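Local coordinates for protein glycoside Hydrolase (Bacteroides uniformis, PDB 5T99) that probably hydrolyses galactosidic bonds in agarose-derived sugars, as a family 2 glycoside hydrolase whose pocket holds d-galacto-isofagomine, at residues Pro352-Leu357 with Ile400-Asn405; Val366-Ala371 with Ser408-Ser413. All blocks are in the same frame, centred on the assembly; numbering follows the deposited sequence.

Contact 1: Pro352-Leu357 with Ile400-Asn405; sequences PSPEFL and IMRDRN. With EDO (1,2-ethanediol), chain J; EDO (1,2-ethanediol), chain K.
Pro352 presents its carbonyl oxygen to Arg402, which takes it end-on with both terminal nitrogens. NH2 of Arg402 lies 2.7 Å from Pro352 O. NH1 of Arg402 is 2.8 Å from the same oxygen. The oxygen sits at the guanidinium edge, close to its plane, and both bonds are bent, at 139° and 134°. The guanidinium is also held side-on by its neighbour Asp403. Arg402 NE reaches Asp403 OD1 at 2.7 Å in a salt bridge, and Arg402 NH2 reaches Asp403 OD2 at 3.0 Å, nearly straight and on the syn lone pair. Four bonds thus fix the flat group in rotation. Ser353 caps the helix that follows: its OG accepts from Phe356 N at 3.1 Å. Pro354 starts that helix. Its N lies over one face of the Arg402 guanidinium, and its CD comes within 3.8 Å of Arg402 NH1. Leu357, one turn on, points toward the other segment. Its CG is anti to its own carbonyl carbon (chi1 -65°), and the CD1 methyl meets the Asp403 carboxylate, 3.2 Å from Asp403 OD2, a tight apolar-to-polar approach. The contact joins the entry and first turn of helix 354-363 to the last turn of helix 388-403, two neighbouring helices of the TIM barrel. Beneath them, Pro352 and Leu357 rest on Asp369 of strand 366-370, while Ile400, Asp403 and Arg404 pack on Trp412 of strand 409-416.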
ATOM      1  N   PRO A 352       6.655   2.863  -1.468  1.00 15.78           N
ATOM      2  CA  PRO A 352       6.155   1.864  -0.540  1.00 15.36           C
ATOM      3  C   PRO A 352       7.247   0.860  -0.200  1.00 15.13           C
ATOM      4  O   PRO A 352       8.396   1.015  -0.614  1.00 15.32           O
ATOM      5  CB  PRO A 352       5.041   1.209  -1.335  1.00 15.58           C
ATOM      6  CG  PRO A 352       5.551   1.239  -2.735  1.00 15.73           C
ATOM      7  CD  PRO A 352       6.370   2.484  -2.866  1.00 15.81           C
ATOM      8  N   SER A 353       6.898  -0.157   0.568  1.00 14.96           N
ATOM      9  CA  SER A 353       7.838  -1.228   0.871  1.00 14.71           C
ATOM     10  C   SER A 353       7.991  -2.099  -0.376  1.00 14.59           C
ATOM     11  O   SER A 353       7.086  -2.124  -1.219  1.00 15.06           O
ATOM     12  CB  SER A 353       7.303  -2.068   2.013  1.00 14.41           C
ATOM     13  OG  SER A 353       6.116  -2.691   1.604  1.00 14.65           O
ATOM     14  N   PRO A 354       9.128  -2.801  -0.517  1.00 14.37           N
ATOM     15  CA  PRO A 354       9.227  -3.772  -1.615  1.00 14.40           C
ATOM     16  C   PRO A 354       8.118  -4.831  -1.572  1.00 14.07           C
ATOM     17  O   PRO A 354       7.565  -5.193  -2.613  1.00 13.75           O
ATOM     18  CB  PRO A 354      10.598  -4.418  -1.397  1.00 14.58           C
ATOM     19  CG  PRO A 354      11.384  -3.400  -0.629  1.00 14.54           C
ATOM     20  CD  PRO A 354      10.384  -2.710   0.249  1.00 14.55           C
ATOM     21  N   GLU A 355       7.774  -5.278  -0.365  1.00 14.04           N
ATOM     22  CA  GLU A 355       6.766  -6.329  -0.169  1.00 13.83           C
ATOM     23  C   GLU A 355       5.420  -5.902  -0.736  1.00 13.56           C
ATOM     24  O   GLU A 355       4.728  -6.694  -1.399  1.00 13.26           O
ATOM     25  CB  GLU A 355       6.627  -6.707   1.319  1.00 14.03           C
ATOM     26  CG  GLU A 355       7.792  -7.533   1.886  1.00 13.96           C
ATOM     27  CD  GLU A 355       9.055  -6.724   2.145  1.00 14.22           C
ATOM     28  OE1 GLU A 355       8.963  -5.473   2.284  1.00 13.29           O
ATOM     29  OE2 GLU A 355      10.148  -7.343   2.196  1.00 14.61           O
ATOM     30  N   PHE A 356       5.066  -4.642  -0.504  1.00 13.35           N
ATOM     31  CA  PHE A 356       3.820  -4.106  -1.039  1.00 13.37           C
ATOM     32  C   PHE A 356       3.784  -4.241  -2.564  1.00 13.24           C
ATOM     33  O   PHE A 356       2.781  -4.662  -3.126  1.00 12.52           O
ATOM     34  CB  PHE A 356       3.637  -2.646  -0.608  1.00 13.70           C
ATOM     35  CG  PHE A 356       2.382  -2.011  -1.139  1.00 13.70           C
ATOM     36  CD1 PHE A 356       1.185  -2.169  -0.471  1.00 13.87           C
ATOM     37  CD2 PHE A 356       2.404  -1.269  -2.315  1.00 13.99           C
ATOM     38  CE1 PHE A 356       0.012  -1.611  -0.961  1.00 14.27           C
ATOM     39  CE2 PHE A 356       1.239  -0.690  -2.812  1.00 14.23           C
ATOM     40  CZ  PHE A 356       0.037  -0.876  -2.135  1.00 14.51           C
ATOM     41  N   LEU A 357       4.897  -3.892  -3.219  1.00 13.59           N
ATOM     42  CA  LEU A 357       5.010  -3.977  -4.687  1.00 13.69           C
ATOM     43  C   LEU A 357       5.058  -5.412  -5.191  1.00 13.74           C
ATOM     44  O   LEU A 357       4.517  -5.695  -6.264  1.00 13.46           O
ATOM     45  CB  LEU A 357       6.217  -3.185  -5.208  1.00 13.66           C
ATOM     46  CG  LEU A 357       6.101  -1.674  -4.969  1.00 13.85           C
ATOM     47  CD1 LEU A 357       7.389  -0.975  -5.334  1.00 14.11           C
ATOM     48  CD2 LEU A 357       4.941  -1.056  -5.738  1.00 13.93           C
ATOM     49  N   ILE A 400      14.078   4.267  -8.352  1.00 16.36           N
ATOM     50  CA  ILE A 400      13.961   3.675  -9.683  1.00 16.38           C
ATOM     51  C   ILE A 400      14.823   2.408  -9.795  1.00 16.74           C
ATOM     52  O   ILE A 400      14.378   1.413 -10.357  1.00 15.84           O
ATOM     53  CB  ILE A 400      14.275   4.713 -10.773  1.00 16.31           C
ATOM     54  CG1 ILE A 400      13.167   5.773 -10.784  1.00 16.13           C
ATOM     55  CG2 ILE A 400      14.398   4.058 -12.146  1.00 16.81           C
ATOM     56  CD1 ILE A 400      13.502   7.013 -11.574  1.00 16.23           C
ATOM     57  N   MET A 401      16.020   2.440  -9.215  1.00 17.37           N
ATOM     58  CA  MET A 401      16.900   1.271  -9.190  1.00 18.61           C
ATOM     59  C   MET A 401      16.264   0.098  -8.421  1.00 18.08           C
ATOM     60  O   MET A 401      16.361  -1.060  -8.846  1.00 18.36           O
ATOM     61  CB  MET A 401      18.252   1.624  -8.559  1.00 20.49           C
ATOM     62  CG  MET A 401      19.087   2.634  -9.329  1.00 22.09           C
ATOM     63  SD  MET A 401      19.749   1.961 -10.844  1.00 26.80           S
ATOM     64  CE  MET A 401      21.167   1.093 -10.159  1.00 25.79           C
ATOM     65  N   ARG A 402      15.599   0.416  -7.311  1.00 16.69           N
ATOM     66  CA  ARG A 402      14.902  -0.574  -6.490  1.00 15.86           C
ATOM     67  C   ARG A 402      13.703  -1.181  -7.211  1.00 15.24           C
ATOM     68  O   ARG A 402      13.511  -2.400  -7.152  1.00 14.50           O
ATOM     69  CB  ARG A 402      14.419   0.074  -5.175  1.00 15.97           C
ATOM     70  CG  ARG A 402      13.936  -0.881  -4.087  1.00 15.96           C
ATOM     71  CD  ARG A 402      13.261  -0.159  -2.917  1.00 15.79           C
ATOM     72  NE  ARG A 402      11.940   0.336  -3.287  1.00 15.78           N
ATOM     73  CZ  ARG A 402      10.983   0.729  -2.441  1.00 15.96           C
ATOM     74  NH1 ARG A 402      11.160   0.713  -1.111  1.00 16.29           N
ATOM     75  NH2 ARG A 402       9.818   1.136  -2.937  1.00 15.51           N
ATOM     76  N   ASP A 403      12.904  -0.343  -7.878  1.00 14.37           N
ATOM     77  CA  ASP A 403      11.581  -0.769  -8.361  1.00 14.17           C
ATOM     78  C   ASP A 403      11.416  -0.990  -9.873  1.00 13.88           C
ATOM     79  O   ASP A 403      10.348  -1.413 -10.298  1.00 13.70           O
ATOM     80  CB  ASP A 403      10.502   0.222  -7.892  1.00 14.33           C
ATOM     81  CG  ASP A 403      10.367   0.275  -6.389  1.00 14.20           C
ATOM     82  OD1 ASP A 403      10.997  -0.568  -5.706  1.00 13.97           O
ATOM     83  OD2 ASP A 403       9.632   1.166  -5.891  1.00 13.65           O
ATOM     84  N   ARG A 404      12.452  -0.744 -10.674  1.00 13.73           N
ATOM     85  CA  ARG A 404      12.305  -0.791 -12.135  1.00 13.78           C
ATOM     86  C   ARG A 404      12.172  -2.196 -12.747  1.00 13.67           C
ATOM     87  O   ARG A 404      12.114  -2.314 -13.968  1.00 13.35           O
ATOM     88  CB  ARG A 404      13.441  -0.040 -12.828  1.00 13.81           C
ATOM     89  CG  ARG A 404      14.831  -0.640 -12.635  1.00 13.70           C
ATOM     90  CD  ARG A 404      15.854   0.311 -13.200  1.00 13.56           C
ATOM     91  NE  ARG A 404      17.219  -0.159 -13.058  1.00 13.67           N
ATOM     92  CZ  ARG A 404      18.272   0.389 -13.667  1.00 14.22           C
ATOM     93  NH1 ARG A 404      18.128   1.441 -14.479  1.00 14.19           N
ATOM     94  NH2 ARG A 404      19.492  -0.119 -13.470  1.00 14.48           N
ATOM     95  N   ASN A 405      12.161  -3.236 -11.918  1.00 13.65           N
ATOM     96  CA  ASN A 405      11.822  -4.586 -12.361  1.00 13.82           C
ATOM     97  C   ASN A 405      10.405  -5.039 -12.032  1.00 13.76           C
ATOM     98  O   ASN A 405       9.969  -6.060 -12.566  1.00 14.52           O
ATOM     99  CB  ASN A 405      12.820  -5.583 -11.789  1.00 13.70           C
ATOM    100  CG  ASN A 405      14.231  -5.251 -12.189  1.00 14.08           C
ATOM    101  OD1 ASN A 405      14.488  -4.989 -13.366  1.00 14.74           O
ATOM    102  ND2 ASN A 405      15.159  -5.238 -11.226  1.00 14.02           N
TER
HETATM  103  C1  EDO J 908       9.749  -4.855 -16.318  1.00 24.28           C
HETATM  104  O1  EDO J 908      10.951  -4.117 -15.977  1.00 24.12           O
HETATM  105  C2  EDO J 908       9.907  -6.369 -16.131  1.00 23.70           C
HETATM  106  O2  EDO J 908       9.025  -6.901 -15.118  1.00 22.22           O
HETATM  107  C1  EDO K 909      22.035   1.512 -16.479  1.00 38.88           C
HETATM  108  O1  EDO K 909      22.805   1.586 -17.688  1.00 36.72           O
HETATM  109  C2  EDO K 909      20.972   2.600 -16.398  1.00 39.10           C
HETATM  110  O2  EDO K 909      20.963   3.206 -15.099  1.00 38.93           O

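Contact 2: Val366-Ala371 with Ser408-Ser413; sequences VVLDEA and SVIMWS
Ser413 donates from its hydroxyl to Glu370, with OG 2.7 Å from Glu370 OE2. The bond uses the anti lone pair of that oxygen. Ser413 OG lies anti to its own backbone N (chi1 -174°), which aims it at the acid on the next strand. Glu370 OE2 also forms a salt bridge with Arg346, and Glu370 OE1 is hydrogen-bonded to ND1 of His349, a residue of the galacto-isofagomine pocket. With an alanine in place of Glu370, Ser413 and Arg346 would probably lose a shared partner, and His349 would probably be less firmly set. Backbone bonds carry the rest of the polar pairing. Asp369 N binds Met411 O at 3.1 Å, Ser413 N binds Asp369 O, and Ala371 N binds Ser413 O. Nearer the start, Val367 N binds Ser408 O. Val367 O takes Ile410 N at 2.8 Å and, weakly, Met411 N at 3.5 Å. This doubled bonding marks a beta bulge, where the register slips by one residue. The strands are parallel neighbours in the TIM barrel, crossing at -26°, and helix 388-403 links them in a beta-alpha-beta unit. Leu368, Glu370, Met411 and Ser413 share one face of the sheet. There the Leu368 and Met411 side chains lie alongside each other, with Leu368 CG 4.0 Å from Met411 SD. Val366 CB meets Ile410 CD1 at 3.6 Å, and Phe309 of strand 305-313 touches both residues. The other face carries Val367, Asp369, Val409 and Trp412. Asp369 OD2 approaches Trp412 CZ3 at 3.5 Å, with carboxylate and ring planes 28° apart. Val409 CG1 lies over one face of that ring, offset toward its rim, while Trp412 NE1 binds Asp442.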
ATOM      1  N   VAL A 366      -1.787  -2.281 -11.355  1.00 15.16           N
ATOM      2  CA  VAL A 366      -0.819  -1.336 -11.904  1.00 14.37           C
ATOM      3  C   VAL A 366      -0.572  -0.250 -10.873  1.00 14.36           C
ATOM      4  O   VAL A 366      -1.483   0.111 -10.125  1.00 14.93           O
ATOM      5  CB  VAL A 366      -1.207  -0.798 -13.301  1.00 14.22           C
ATOM      6  CG1 VAL A 366      -1.167  -1.943 -14.302  1.00 14.19           C
ATOM      7  CG2 VAL A 366      -2.568  -0.111 -13.333  1.00 14.04           C
ATOM      8  N   VAL A 367       0.664   0.243 -10.812  1.00 13.83           N
ATOM      9  CA  VAL A 367       1.109   1.135  -9.759  1.00 13.51           C
ATOM     10  C   VAL A 367       1.793   2.413 -10.276  1.00 13.63           C
ATOM     11  O   VAL A 367       2.660   2.357 -11.150  1.00 13.39           O
ATOM     12  CB  VAL A 367       2.065   0.407  -8.799  1.00 13.59           C
ATOM     13  CG1 VAL A 367       2.583   1.353  -7.719  1.00 13.60           C
ATOM     14  CG2 VAL A 367       1.371  -0.795  -8.163  1.00 13.86           C
ATOM     15  N   LEU A 368       1.389   3.552  -9.701  1.00 13.69           N
ATOM     16  CA  LEU A 368       2.091   4.822  -9.825  1.00 13.55           C
ATOM     17  C   LEU A 368       2.975   4.967  -8.592  1.00 13.65           C
ATOM     18  O   LEU A 368       2.476   5.155  -7.482  1.00 13.83           O
ATOM     19  CB  LEU A 368       1.105   5.981  -9.909  1.00 13.58           C
ATOM     20  CG  LEU A 368       0.392   6.190 -11.246  1.00 13.74           C
ATOM     21  CD1 LEU A 368      -0.307   4.926 -11.711  1.00 13.82           C
ATOM     22  CD2 LEU A 368      -0.596   7.352 -11.165  1.00 13.63           C
ATOM     23  N   ASP A 369       4.284   4.884  -8.801  1.00 13.53           N
ATOM     24  CA  ASP A 369       5.270   4.788  -7.728  1.00 13.70           C
ATOM     25  C   ASP A 369       5.788   6.207  -7.478  1.00 14.03           C
ATOM     26  O   ASP A 369       6.500   6.772  -8.329  1.00 14.34           O
ATOM     27  CB  ASP A 369       6.376   3.849  -8.213  1.00 14.01           C
ATOM     28  CG  ASP A 369       7.218   3.254  -7.108  1.00 14.35           C
ATOM     29  OD1 ASP A 369       7.116   3.665  -5.934  1.00 14.32           O
ATOM     30  OD2 ASP A 369       8.031   2.354  -7.458  1.00 14.81           O
ATOM     31  N   GLU A 370       5.401   6.798  -6.340  1.00 14.10           N
ATOM     32  CA  GLU A 370       5.571   8.243  -6.090  1.00 14.12           C
ATOM     33  C   GLU A 370       6.719   8.541  -5.125  1.00 14.31           C
ATOM     34  O   GLU A 370       6.827   7.929  -4.078  1.00 14.25           O
ATOM     35  CB  GLU A 370       4.270   8.853  -5.570  1.00 14.36           C
ATOM     36  CG  GLU A 370       4.279  10.379  -5.489  1.00 14.44           C
ATOM     37  CD  GLU A 370       2.888  10.979  -5.446  1.00 14.68           C
ATOM     38  OE1 GLU A 370       2.261  10.982  -4.359  1.00 14.62           O
ATOM     39  OE2 GLU A 370       2.420  11.447  -6.512  1.00 14.88           O
ATOM     40  N   ALA A 371       7.563   9.502  -5.479  1.00 14.70           N
ATOM     41  CA  ALA A 371       8.808   9.732  -4.756  1.00 15.37           C
ATOM     42  C   ALA A 371       8.678  10.693  -3.569  1.00 15.65           C
ATOM     43  O   ALA A 371       9.203  10.393  -2.496  1.00 15.71           O
ATOM     44  CB  ALA A 371       9.879  10.249  -5.716  1.00 15.76           C
ATOM     45  N   SER A 408       4.201  -4.457 -11.998  1.00 13.23           N
ATOM     46  CA  SER A 408       3.081  -3.643 -11.524  1.00 13.44           C
ATOM     47  C   SER A 408       3.310  -2.151 -11.766  1.00 13.45           C
ATOM     48  O   SER A 408       2.375  -1.439 -12.049  1.00 13.46           O
ATOM     49  CB  SER A 408       2.806  -3.886 -10.031  1.00 13.37           C
ATOM     50  OG  SER A 408       3.923  -3.536  -9.232  1.00 13.56           O
ATOM     51  N   VAL A 409       4.551  -1.681 -11.663  1.00 13.79           N
ATOM     52  CA  VAL A 409       4.833  -0.231 -11.744  1.00 13.68           C
ATOM     53  C   VAL A 409       4.731   0.237 -13.192  1.00 13.45           C
ATOM     54  O   VAL A 409       5.396  -0.314 -14.066  1.00 13.27           O
ATOM     55  CB  VAL A 409       6.225   0.131 -11.176  1.00 13.38           C
ATOM     56  CG1 VAL A 409       6.495   1.616 -11.325  1.00 13.27           C
ATOM     57  CG2 VAL A 409       6.305  -0.273  -9.715  1.00 13.41           C
ATOM     58  N   ILE A 410       3.883   1.230 -13.435  1.00 13.29           N
ATOM     59  CA  ILE A 410       3.698   1.772 -14.782  1.00 13.40           C
ATOM     60  C   ILE A 410       4.060   3.237 -14.933  1.00 13.52           C
ATOM     61  O   ILE A 410       4.204   3.690 -16.066  1.00 14.53           O
ATOM     62  CB  ILE A 410       2.262   1.542 -15.325  1.00 13.36           C
ATOM     63  CG1 ILE A 410       1.187   2.141 -14.395  1.00 13.31           C
ATOM     64  CG2 ILE A 410       2.033   0.049 -15.520  1.00 13.57           C
ATOM     65  CD1 ILE A 410      -0.187   2.247 -15.024  1.00 13.11           C
ATOM     66  N   MET A 411       4.184   3.981 -13.838  1.00 13.29           N
ATOM     67  CA  MET A 411       4.628   5.366 -13.896  1.00 13.50           C
ATOM     68  C   MET A 411       5.541   5.708 -12.714  1.00 13.59           C
ATOM     69  O   MET A 411       5.444   5.103 -11.653  1.00 14.09           O
ATOM     70  CB  MET A 411       3.438   6.317 -13.879  1.00 13.60           C
ATOM     71  CG  MET A 411       2.337   6.041 -14.886  1.00 13.55           C
ATOM     72  SD  MET A 411       1.230   7.467 -14.950  1.00 14.34           S
ATOM     73  CE  MET A 411      -0.234   6.789 -15.728  1.00 14.29           C
ATOM     74  N   TRP A 412       6.429   6.674 -12.918  1.00 13.56           N
ATOM     75  CA  TRP A 412       7.200   7.297 -11.848  1.00 13.63           C
ATOM     76  C   TRP A 412       6.588   8.666 -11.561  1.00 14.06           C
ATOM     77  O   TRP A 412       6.683   9.572 -12.389  1.00 14.38           O
ATOM     78  CB  TRP A 412       8.667   7.460 -12.255  1.00 13.32           C
ATOM     79  CG  TRP A 412       9.318   6.203 -12.716  1.00 13.29           C
ATOM     80  CD1 TRP A 412       9.692   5.902 -13.988  1.00 13.27           C
ATOM     81  CD2 TRP A 412       9.662   5.069 -11.918  1.00 13.23           C
ATOM     82  NE1 TRP A 412      10.260   4.661 -14.030  1.00 13.22           N
ATOM     83  CE2 TRP A 412      10.253   4.124 -12.773  1.00 13.28           C
ATOM     84  CE3 TRP A 412       9.534   4.764 -10.556  1.00 13.37           C
ATOM     85  CZ2 TRP A 412      10.719   2.883 -12.318  1.00 13.59           C
ATOM     86  CZ3 TRP A 412       9.998   3.536 -10.097  1.00 13.32           C
ATOM     87  CH2 TRP A 412      10.582   2.608 -10.976  1.00 13.49           C
ATOM     88  N   SER A 413       5.932   8.819 -10.409  1.00 14.47           N
ATOM     89  CA  SER A 413       5.353  10.115 -10.026  1.00 14.36           C
ATOM     90  C   SER A 413       6.409  10.895  -9.242  1.00 14.56           C
ATOM     91  O   SER A 413       6.832  10.460  -8.168  1.00 14.32           O
ATOM     92  CB  SER A 413       4.077   9.930  -9.207  1.00 14.32           C
ATOM     93  OG  SER A 413       3.432  11.168  -8.952  1.00 14.27           O
TER

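The two contacts have centres about 9 Å apart in the TIM barrel and interleave along the chain: 352-357, 366-371, 400-405, then 408-413. Contact 1 pairs the helices outside the barrel; contact 2 pairs the parallel strands beneath them. Helix 354-363 leads into strand 366-370, and helix 388-403 into strand 409-416. The layers touch where Asp403 OD2 lies 2.5 Å from Asp369 OD2, close enough that the two acids probably share a proton. Pro352 CD also packs 3.4 Å from Asp369 OD1. Strand 409-416 runs on to Asn416, which, with the following Glu417, lines the sugar pocket, so contact 2 lies on the strand that leads to the ligand site.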